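PDB 1MBM: chymotrypsin-like serine protease, which probably cleaves viral polyproteins at specific peptide bonds with a serine nucleophile, as expected of a small chymotrypsin-like proteinase. Local coordinates for residues 78-89 with 117-128; 105-116 with 128-139. All coordinates share one frame; numbering follows the deposited sequence.

Contact 1 (78-89 with 117-128); sequences HFAQPTTGPASW and AVVQGDAVVGVH
Q120 reaches across to the bend at T83-P86 and ties it down with both ends of its amide. The chain runs extended beyond CG (chi2 -173°), long enough for NE2 to donate to T83 O at 2.7 Å and to P86 O at 3.0 Å. Both acceptors lie close to the amide plane, whereas NE2 stands above the carbonyl plane of P86. T83 N in turn donates to a lone pair of Q120 OE1 at 3.0 Å. With NE2 bonded to two carbonyls and OE1 taking a water shared with Q81 O, the amide can hardly flip. W89 lays one indole face over V118: CG2 sits under the five-membered ring, 3.6 Å from NE1, and CG1 under the six-membered ring. The indole edge meets H128. Between these two anchors S88 and V119 exchange backbone bonds, S88 N to V119 O being 2.8 Å. At the N-terminal end V124 N bonds to H78 O at 2.7 Å, and H78 CD2 lies 3.7 Å from D122 OD2, the ring and carboxylate planes 34° apart. This is a beta hairpin with a type II' turn and a classic bulge at V125-G126, in the second barrel of a chymotrypsin-like fold.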
loop_
_atom_site.group_PDB
_atom_site.type_symbol
_atom_site.label_atom_id
_atom_site.label_comp_id
_atom_site.label_asym_id
_atom_site.label_seq_id
_atom_site.Cartn_x
_atom_site.Cartn_y
_atom_site.Cartn_z
ATOM N N HIS A 78 4.658 -4.689 12.233
ATOM C CA HIS A 78 5.063 -6.025 11.805
ATOM C C HIS A 78 5.238 -6.000 10.287
ATOM O O HIS A 78 4.351 -5.552 9.569
ATOM C CB HIS A 78 4.012 -7.088 12.164
ATOM C CG HIS A 78 3.706 -7.183 13.626
ATOM N ND1 HIS A 78 4.617 -7.651 14.549
ATOM C CD2 HIS A 78 2.583 -6.882 14.324
ATOM C CE1 HIS A 78 4.071 -7.625 15.752
ATOM N NE2 HIS A 78 2.838 -7.163 15.642
ATOM N N PHE A 79 6.390 -6.437 9.797
ATOM C CA PHE A 79 6.576 -6.582 8.362
ATOM C C PHE A 79 6.242 -8.028 7.995
ATOM O O PHE A 79 6.504 -8.945 8.782
ATOM C CB PHE A 79 8.012 -6.253 7.962
ATOM C CG PHE A 79 8.320 -4.776 7.939
ATOM C CD1 PHE A 79 7.353 -3.863 7.586
ATOM C CD2 PHE A 79 9.586 -4.310 8.272
ATOM C CE1 PHE A 79 7.635 -2.483 7.554
ATOM C CE2 PHE A 79 9.878 -2.956 8.248
ATOM C CZ PHE A 79 8.902 -2.039 7.890
ATOM N N ALA A 80 5.660 -8.233 6.819
ATOM C CA ALA A 80 5.359 -9.587 6.347
ATOM C C ALA A 80 5.492 -9.684 4.834
ATOM O O ALA A 80 5.277 -8.707 4.110
ATOM C CB ALA A 80 3.962 -10.034 6.784
ATOM N N GLN A 81 5.840 -10.874 4.364
ATOM C CA GLN A 81 5.964 -11.136 2.941
ATOM C C GLN A 81 4.584 -10.981 2.300
ATOM O O GLN A 81 3.564 -11.213 2.952
ATOM C CB GLN A 81 6.504 -12.559 2.707
ATOM C CG GLN A 81 5.437 -13.646 2.687
ATOM C CD GLN A 81 5.926 -14.947 2.056
ATOM O OE1 GLN A 81 6.913 -15.518 2.502
ATOM N NE2 GLN A 81 5.231 -15.411 1.022
ATOM N N PRO A 82 4.542 -10.531 1.051
ATOM C CA PRO A 82 3.272 -10.434 0.334
ATOM C C PRO A 82 2.621 -11.804 0.187
ATOM O O PRO A 82 3.286 -12.796 -0.108
ATOM C CB PRO A 82 3.686 -9.897 -1.041
ATOM C CG PRO A 82 5.157 -10.214 -1.140
ATOM C CD PRO A 82 5.666 -10.017 0.247
ATOM N N THR A 83 1.319 -11.845 0.423
ATOM C CA THR A 83 0.523 -13.041 0.241
ATOM C C THR A 83 -0.504 -12.707 -0.839
ATOM O O THR A 83 -1.116 -11.642 -0.799
ATOM C CB THR A 83 -0.147 -13.394 1.579
ATOM O OG1 THR A 83 0.815 -14.053 2.419
ATOM C CG2 THR A 83 -1.238 -14.431 1.407
ATOM N N THR A 84 -0.672 -13.578 -1.827
ATOM C CA THR A 84 -1.651 -13.297 -2.880
ATOM C C THR A 84 -3.074 -13.243 -2.308
ATOM O O THR A 84 -3.612 -14.242 -1.853
ATOM C CB THR A 84 -1.572 -14.342 -4.012
ATOM O OG1 THR A 84 -0.260 -14.323 -4.602
ATOM C CG2 THR A 84 -2.497 -13.934 -5.158
ATOM N N GLY A 85 -3.672 -12.062 -2.322
ATOM C CA GLY A 85 -5.002 -11.884 -1.775
ATOM C C GLY A 85 -5.301 -10.410 -1.593
ATOM O O GLY A 85 -4.549 -9.553 -2.064
ATOM N N PRO A 86 -6.405 -10.107 -0.919
ATOM C CA PRO A 86 -6.771 -8.723 -0.637
ATOM C C PRO A 86 -5.745 -8.034 0.271
ATOM O O PRO A 86 -5.078 -8.674 1.071
ATOM C CB PRO A 86 -8.110 -8.866 0.096
ATOM C CG PRO A 86 -8.063 -10.270 0.658
ATOM C CD PRO A 86 -7.422 -11.057 -0.428
ATOM N N ALA A 87 -5.613 -6.727 0.113
ATOM C CA ALA A 87 -4.749 -5.923 0.960
ATOM C C ALA A 87 -5.392 -4.556 1.078
ATOM O O ALA A 87 -6.179 -4.153 0.217
ATOM C CB ALA A 87 -3.339 -5.815 0.382
ATOM N N SER A 88 -5.091 -3.856 2.161
ATOM C CA SER A 88 -5.649 -2.536 2.373
ATOM C C SER A 88 -4.575 -1.494 2.141
ATOM O O SER A 88 -3.490 -1.577 2.722
ATOM C CB SER A 88 -6.199 -2.398 3.803
ATOM O OG SER A 88 -7.335 -3.226 4.033
ATOM N N TRP A 89 -4.880 -0.546 1.258
ATOM C CA TRP A 89 -4.055 0.622 1.014
ATOM C C TRP A 89 -4.590 1.658 1.993
ATOM O O TRP A 89 -5.721 2.110 1.853
ATOM C CB TRP A 89 -4.257 1.140 -0.421
ATOM C CG TRP A 89 -3.324 0.540 -1.450
ATOM C CD1 TRP A 89 -2.333 1.190 -2.133
ATOM C CD2 TRP A 89 -3.319 -0.806 -1.933
ATOM N NE1 TRP A 89 -1.696 0.324 -2.992
ATOM C CE2 TRP A 89 -2.279 -0.909 -2.890
ATOM C CE3 TRP A 89 -4.068 -1.952 -1.639
ATOM C CZ2 TRP A 89 -1.990 -2.094 -3.564
ATOM C CZ3 TRP A 89 -3.772 -3.135 -2.305
ATOM C CH2 TRP A 89 -2.739 -3.196 -3.255
ATOM N N ALA A 117 0.660 2.935 3.527
ATOM C CA ALA A 117 1.062 1.590 3.916
ATOM C C ALA A 117 0.102 0.654 3.217
ATOM O O ALA A 117 -1.083 0.963 3.082
ATOM C CB ALA A 117 0.961 1.407 5.425
ATOM N N VAL A 118 0.627 -0.457 2.720
ATOM C CA VAL A 118 -0.213 -1.488 2.146
ATOM C C VAL A 118 -0.157 -2.627 3.162
ATOM O O VAL A 118 0.915 -3.149 3.459
ATOM C CB VAL A 118 0.286 -1.927 0.758
ATOM C CG1 VAL A 118 -0.614 -2.980 0.182
ATOM C CG2 VAL A 118 0.356 -0.743 -0.182
ATOM N N VAL A 119 -1.297 -2.990 3.735
ATOM C CA VAL A 119 -1.274 -3.976 4.809
ATOM C C VAL A 119 -2.160 -5.186 4.554
ATOM O O VAL A 119 -3.158 -5.101 3.845
ATOM C CB VAL A 119 -1.651 -3.358 6.211
ATOM C CG1 VAL A 119 -0.853 -2.067 6.495
ATOM C CG2 VAL A 119 -3.133 -3.089 6.319
ATOM N N GLN A 120 -1.764 -6.307 5.142
ATOM C CA GLN A 120 -2.523 -7.546 5.104
ATOM C C GLN A 120 -2.562 -8.012 6.556
ATOM O O GLN A 120 -1.522 -8.258 7.160
ATOM C CB GLN A 120 -1.840 -8.587 4.202
ATOM C CG GLN A 120 -1.969 -8.268 2.715
ATOM C CD GLN A 120 -1.450 -9.368 1.797
ATOM O OE1 GLN A 120 -0.318 -9.823 1.942
ATOM N NE2 GLN A 120 -2.273 -9.774 0.833
ATOM N N GLY A 121 -3.759 -8.102 7.121
ATOM C CA GLY A 121 -3.906 -8.425 8.526
ATOM C C GLY A 121 -3.344 -7.287 9.360
ATOM O O GLY A 121 -3.670 -6.126 9.130
ATOM N N ASP A 122 -2.463 -7.614 10.300
ATOM C CA ASP A 122 -1.835 -6.617 11.158
ATOM C C ASP A 122 -0.415 -6.278 10.687
ATOM O O ASP A 122 0.377 -5.690 11.432
ATOM C CB ASP A 122 -1.804 -7.113 12.610
ATOM C CG ASP A 122 -0.897 -8.331 12.806
ATOM O OD1 ASP A 122 -0.441 -8.926 11.805
ATOM O OD2 ASP A 122 -0.592 -8.772 13.935
ATOM N N ALA A 123 -0.094 -6.641 9.451
ATOM C CA ALA A 123 1.271 -6.467 8.988
ATOM C C ALA A 123 1.409 -5.618 7.741
ATOM O O ALA A 123 0.569 -5.674 6.849
ATOM C CB ALA A 123 1.918 -7.833 8.765
ATOM N N VAL A 124 2.496 -4.852 7.692
ATOM C CA VAL A 124 2.824 -4.039 6.541
ATOM C C VAL A 124 3.591 -4.903 5.546
ATOM O O VAL A 124 4.578 -5.556 5.909
ATOM C CB VAL A 124 3.720 -2.842 6.952
ATOM C CG1 VAL A 124 4.244 -2.097 5.724
ATOM C CG2 VAL A 124 2.971 -1.900 7.876
ATOM N N VAL A 125 3.132 -4.926 4.303
ATOM C CA VAL A 125 3.845 -5.631 3.259
ATOM C C VAL A 125 4.674 -4.646 2.419
ATOM O O VAL A 125 5.692 -5.025 1.833
ATOM C CB VAL A 125 2.894 -6.499 2.379
ATOM C CG1 VAL A 125 2.141 -7.518 3.254
ATOM C CG2 VAL A 125 1.908 -5.624 1.634
ATOM N N GLY A 126 4.265 -3.376 2.385
ATOM C CA GLY A 126 5.002 -2.383 1.619
ATOM C C GLY A 126 4.365 -1.004 1.648
ATOM O O GLY A 126 3.435 -0.761 2.418
ATOM N N VAL A 127 4.886 -0.088 0.841
ATOM C CA VAL A 127 4.267 1.226 0.701
ATOM C C VAL A 127 3.805 1.369 -0.744
ATOM O O VAL A 127 4.375 0.757 -1.648
ATOM C CB VAL A 127 5.214 2.408 1.068
ATOM C CG1 VAL A 127 5.561 2.397 2.559
ATOM C CG2 VAL A 127 6.485 2.393 0.218
ATOM N N HIS A 128 2.770 2.173 -0.963
ATOM C CA HIS A 128 2.276 2.390 -2.312
ATOM C C HIS A 128 3.229 3.305 -3.075
ATOM O O HIS A 128 3.488 4.433 -2.659
ATOM C CB HIS A 128 0.862 2.988 -2.298
ATOM C CG HIS A 128 0.330 3.276 -3.665
ATOM N ND1 HIS A 128 -0.065 2.279 -4.532
ATOM C CD2 HIS A 128 0.173 4.441 -4.333
ATOM C CE1 HIS A 128 -0.477 2.822 -5.662
ATOM N NE2 HIS A 128 -0.343 4.134 -5.566
HETATM O O HOH W 1 2.342 -3.480 11.044
HETATM O O HOH W 2 6.702 -7.472 2.143
HETATM O O HOH W 3 1.108 -10.708 3.924
#

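Contact 2 (105-116 with 128-139); sequences CLAWTTSGDSGS and HTGSNTSGVAYV
D113 O, which faces CD2 of H128 at 3.7 Å, is gripped twice by S116: OG donates at 2.7 Å and the backbone N closes a type II turn, both from the same face of the carbonyl plane. The turn is fixed against the strand by G115 N to H128 O at 2.7 Å and H128 N to S116 O at 2.8 Å. It carries S114, the probable nucleophile, and follows a 3-10 segment in which S114 N bonds to S111 O, consistent with the collapsed one of this enzyme's alternate oxyanion-hole conformations. T109 lays its methyl over one face of the H128 imidazole, a CH-pi contact 3.9 Å from CG2 to the ring centroid; chi1 57° puts CG2 anti to the carbonyl carbon, with OG1 on the NE2 side. G130 N lies over the opposite face, and a water meets NE2 in the ring plane at 2.8 Å. Another water binds A107 O, T109 OG1 and V136 O. Farther out two backbone bonds join the short, weakly bonded strand 105-106 and A107 to the other segment: A137 N to C105 O at 2.6 Å and A107 N to G135 O at 2.8 Å. A107 and V139 pack on W89 of strand 85-91, backbone bonds join L106 to L99 of strand 94-100 and V139 to L147, S114 and G112 bond to T16 of strand 14-22, and D113 forms a salt bridge with R197.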
loop_
_atom_site.group_PDB
_atom_site.type_symbol
_atom_site.label_atom_id
_atom_site.label_comp_id
_atom_site.label_asym_id
_atom_site.label_seq_id
_atom_site.Cartn_x
_atom_site.Cartn_y
_atom_site.Cartn_z
ATOM N N CYS A 105 -0.614 -5.875 -8.804
ATOM C CA CYS A 105 -1.375 -5.254 -7.731
ATOM C C CYS A 105 -2.399 -4.282 -8.327
ATOM O O CYS A 105 -2.067 -3.487 -9.196
ATOM C CB CYS A 105 -0.458 -4.501 -6.754
ATOM S SG CYS A 105 0.786 -5.493 -5.872
ATOM N N LEU A 106 -3.632 -4.343 -7.833
ATOM C CA LEU A 106 -4.709 -3.471 -8.303
ATOM C C LEU A 106 -5.326 -2.702 -7.140
ATOM O O LEU A 106 -5.656 -3.280 -6.121
ATOM C CB LEU A 106 -5.812 -4.295 -8.976
ATOM C CG LEU A 106 -5.389 -5.289 -10.050
ATOM C CD1 LEU A 106 -6.594 -6.049 -10.548
ATOM C CD2 LEU A 106 -4.711 -4.553 -11.191
ATOM N N ALA A 107 -5.479 -1.395 -7.301
ATOM C CA ALA A 107 -6.091 -0.563 -6.277
ATOM C C ALA A 107 -6.387 0.786 -6.907
ATOM O O ALA A 107 -5.639 1.239 -7.766
ATOM C CB ALA A 107 -5.154 -0.394 -5.073
ATOM N N TRP A 108 -7.479 1.420 -6.498
ATOM C CA TRP A 108 -7.792 2.744 -7.019
ATOM C C TRP A 108 -7.047 3.773 -6.183
ATOM O O TRP A 108 -7.319 3.921 -4.991
ATOM C CB TRP A 108 -9.300 3.006 -6.989
ATOM C CG TRP A 108 -9.675 4.310 -7.621
ATOM C CD1 TRP A 108 -9.894 4.546 -8.950
ATOM C CD2 TRP A 108 -9.858 5.568 -6.957
ATOM N NE1 TRP A 108 -10.212 5.869 -9.150
ATOM C CE2 TRP A 108 -10.193 6.519 -7.942
ATOM C CE3 TRP A 108 -9.774 5.988 -5.626
ATOM C CZ2 TRP A 108 -10.447 7.858 -7.638
ATOM C CZ3 TRP A 108 -10.023 7.315 -5.326
ATOM C CH2 TRP A 108 -10.357 8.233 -6.326
ATOM N N THR A 109 -6.072 4.449 -6.781
ATOM C CA THR A 109 -5.281 5.453 -6.052
ATOM C C THR A 109 -5.038 6.723 -6.861
ATOM O O THR A 109 -5.212 6.727 -8.077
ATOM C CB THR A 109 -3.896 4.889 -5.663
ATOM O OG1 THR A 109 -3.218 4.441 -6.844
ATOM C CG2 THR A 109 -4.010 3.625 -4.794
ATOM N N THR A 110 -4.639 7.798 -6.174
ATOM C CA THR A 110 -4.219 9.051 -6.825
ATOM C C THR A 110 -2.787 9.375 -6.404
ATOM O O THR A 110 -2.250 8.749 -5.501
ATOM C CB THR A 110 -5.112 10.237 -6.437
ATOM O OG1 THR A 110 -5.131 10.367 -5.009
ATOM C CG2 THR A 110 -6.572 9.981 -6.814
ATOM N N SER A 111 -2.183 10.385 -7.022
ATOM C CA SER A 111 -0.800 10.732 -6.691
ATOM C C SER A 111 -0.576 10.953 -5.194
ATOM O O SER A 111 0.420 10.477 -4.631
ATOM C CB SER A 111 -0.326 11.954 -7.475
ATOM O OG SER A 111 1.066 12.107 -7.284
ATOM N N GLY A 112 -1.509 11.651 -4.550
ATOM C CA GLY A 112 -1.428 11.899 -3.119
ATOM C C GLY A 112 -1.384 10.656 -2.234
ATOM O O GLY A 112 -0.997 10.743 -1.061
ATOM N N ASP A 113 -1.754 9.496 -2.787
ATOM C CA ASP A 113 -1.755 8.250 -2.022
ATOM C C ASP A 113 -0.392 7.580 -1.998
ATOM O O ASP A 113 -0.236 6.549 -1.341
ATOM C CB ASP A 113 -2.749 7.231 -2.589
ATOM C CG ASP A 113 -4.191 7.689 -2.503
ATOM O OD1 ASP A 113 -4.539 8.437 -1.566
ATOM O OD2 ASP A 113 -5.049 7.332 -3.338
ATOM N N SER A 114 0.577 8.123 -2.736
ATOM C CA SER A 114 1.926 7.549 -2.724
ATOM C C SER A 114 2.430 7.531 -1.287
ATOM O O SER A 114 2.266 8.502 -0.550
ATOM C CB SER A 114 2.874 8.343 -3.627
ATOM O OG SER A 114 2.637 8.033 -4.993
ATOM N N GLY A 115 3.010 6.412 -0.882
ATOM C CA GLY A 115 3.495 6.276 0.474
ATOM C C GLY A 115 2.558 5.579 1.445
ATOM O O GLY A 115 2.998 5.210 2.537
ATOM N N SER A 116 1.280 5.431 1.082
ATOM C CA SER A 116 0.315 4.733 1.938
ATOM C C SER A 116 0.828 3.341 2.278
ATOM O O SER A 116 1.369 2.644 1.422
ATOM C CB SER A 116 -1.064 4.576 1.260
ATOM O OG SER A 116 -1.620 5.830 0.849
ATOM N N HIS A 128 2.770 2.173 -0.963
ATOM C CA HIS A 128 2.276 2.390 -2.312
ATOM C C HIS A 128 3.229 3.305 -3.075
ATOM O O HIS A 128 3.488 4.433 -2.659
ATOM C CB HIS A 128 0.862 2.988 -2.298
ATOM C CG HIS A 128 0.330 3.276 -3.665
ATOM N ND1 HIS A 128 -0.065 2.279 -4.532
ATOM C CD2 HIS A 128 0.173 4.441 -4.333
ATOM C CE1 HIS A 128 -0.477 2.822 -5.662
ATOM N NE2 HIS A 128 -0.343 4.134 -5.566
ATOM N N THR A 129 3.702 2.816 -4.218
ATOM C CA THR A 129 4.707 3.493 -5.033
ATOM C C THR A 129 4.140 4.279 -6.208
ATOM O O THR A 129 4.592 5.383 -6.503
ATOM C CB THR A 129 5.726 2.434 -5.517
ATOM O OG1 THR A 129 6.565 2.071 -4.415
ATOM C CG2 THR A 129 6.704 2.992 -6.562
ATOM N N GLY A 130 3.143 3.733 -6.882
ATOM C CA GLY A 130 2.592 4.450 -8.018
ATOM C C GLY A 130 1.489 3.681 -8.700
ATOM O O GLY A 130 1.145 2.582 -8.300
ATOM N N SER A 131 0.959 4.246 -9.771
ATOM C CA SER A 131 -0.176 3.620 -10.413
ATOM C C SER A 131 -0.065 3.611 -11.925
ATOM O O SER A 131 0.803 4.254 -12.505
ATOM C CB SER A 131 -1.428 4.393 -10.029
ATOM O OG SER A 131 -1.363 5.683 -10.607
ATOM N N ASN A 132 -0.951 2.864 -12.562
ATOM C CA ASN A 132 -1.038 2.889 -14.012
ATOM C C ASN A 132 -2.507 2.758 -14.381
ATOM O O ASN A 132 -3.377 2.809 -13.509
ATOM C CB ASN A 132 -0.178 1.798 -14.655
ATOM C CG ASN A 132 0.451 2.249 -15.955
ATOM O OD1 ASN A 132 -0.078 3.125 -16.635
ATOM N ND2 ASN A 132 1.596 1.664 -16.300
ATOM N N THR A 133 -2.773 2.592 -15.667
ATOM C CA THR A 133 -4.130 2.517 -16.194
ATOM C C THR A 133 -4.895 1.304 -15.679
ATOM O O THR A 133 -4.312 0.240 -15.491
ATOM C CB THR A 133 -4.057 2.511 -17.741
ATOM O OG1 THR A 133 -3.936 3.857 -18.213
ATOM C CG2 THR A 133 -5.358 2.029 -18.368
ATOM N N SER A 134 -6.185 1.494 -15.413
ATOM C CA SER A 134 -7.084 0.417 -14.994
ATOM C C SER A 134 -6.816 -0.124 -13.598
ATOM O O SER A 134 -6.919 -1.325 -13.353
ATOM C CB SER A 134 -7.101 -0.724 -16.016
ATOM O OG SER A 134 -7.650 -0.278 -17.242
ATOM N N GLY A 135 -6.467 0.775 -12.688
ATOM C CA GLY A 135 -6.261 0.403 -11.306
ATOM C C GLY A 135 -4.964 -0.321 -11.018
ATOM O O GLY A 135 -4.848 -0.934 -9.966
ATOM N N VAL A 136 -3.997 -0.259 -11.930
ATOM C CA VAL A 136 -2.705 -0.902 -11.688
ATOM C C VAL A 136 -1.982 -0.178 -10.556
ATOM O O VAL A 136 -1.921 1.049 -10.539
ATOM C CB VAL A 136 -1.792 -0.906 -12.941
ATOM C CG1 VAL A 136 -0.359 -1.301 -12.582
ATOM C CG2 VAL A 136 -2.323 -1.835 -13.991
ATOM N N ALA A 137 -1.465 -0.939 -9.600
ATOM C CA ALA A 137 -0.713 -0.364 -8.496
ATOM C C ALA A 137 0.687 -0.975 -8.445
ATOM O O ALA A 137 0.882 -2.115 -8.843
ATOM C CB ALA A 137 -1.447 -0.619 -7.169
ATOM N N TYR A 138 1.662 -0.207 -7.973
ATOM C CA TYR A 138 2.998 -0.739 -7.754
ATOM C C TYR A 138 3.308 -0.523 -6.277
ATOM O O TYR A 138 3.061 0.561 -5.743
ATOM C CB TYR A 138 4.032 -0.054 -8.647
ATOM C CG TYR A 138 3.716 -0.123 -10.122
ATOM C CD1 TYR A 138 3.830 -1.316 -10.825
ATOM C CD2 TYR A 138 3.308 1.014 -10.818
ATOM C CE1 TYR A 138 3.533 -1.381 -12.182
ATOM C CE2 TYR A 138 3.017 0.963 -12.176
ATOM C CZ TYR A 138 3.136 -0.233 -12.852
ATOM O OH TYR A 138 2.857 -0.279 -14.201
ATOM N N VAL A 139 3.803 -1.566 -5.613
ATOM C CA VAL A 139 4.072 -1.517 -4.180
ATOM C C VAL A 139 5.521 -1.900 -3.871
ATOM O O VAL A 139 6.023 -2.890 -4.377
ATOM C CB VAL A 139 3.125 -2.470 -3.423
ATOM C CG1 VAL A 139 3.511 -2.589 -1.935
ATOM C CG2 VAL A 139 1.649 -2.034 -3.597
HETATM O O HOH W 4 0.345 -4.162 -10.908
HETATM O O HOH W 5 -3.301 2.319 -8.280
HETATM O O HOH W 6 -0.540 6.673 -6.684
#

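One long strand, 123-132, serves both contacts: its first half belongs to the hairpin of contact 1, its second half to contact 2, and H128 is common to the two. Their centres are about 14 Å apart, yet they meet directly where W89 CE2 of contact 1 lies 3.6 Å from A107 CB of contact 2 and W89 CZ2 lies 3.6 Å from V139 CG2. Contact 1 thus supplies the indole that the contact 2 residues cover. The probable Ser-His-Asp triad sits where the two barrels meet: S114 OG makes a weak bond to H33 NE2, and T129 OG1 bonds to D59. Contact 2 holds the probable nucleophile S114, and contact 1 joins it through H128 and W89.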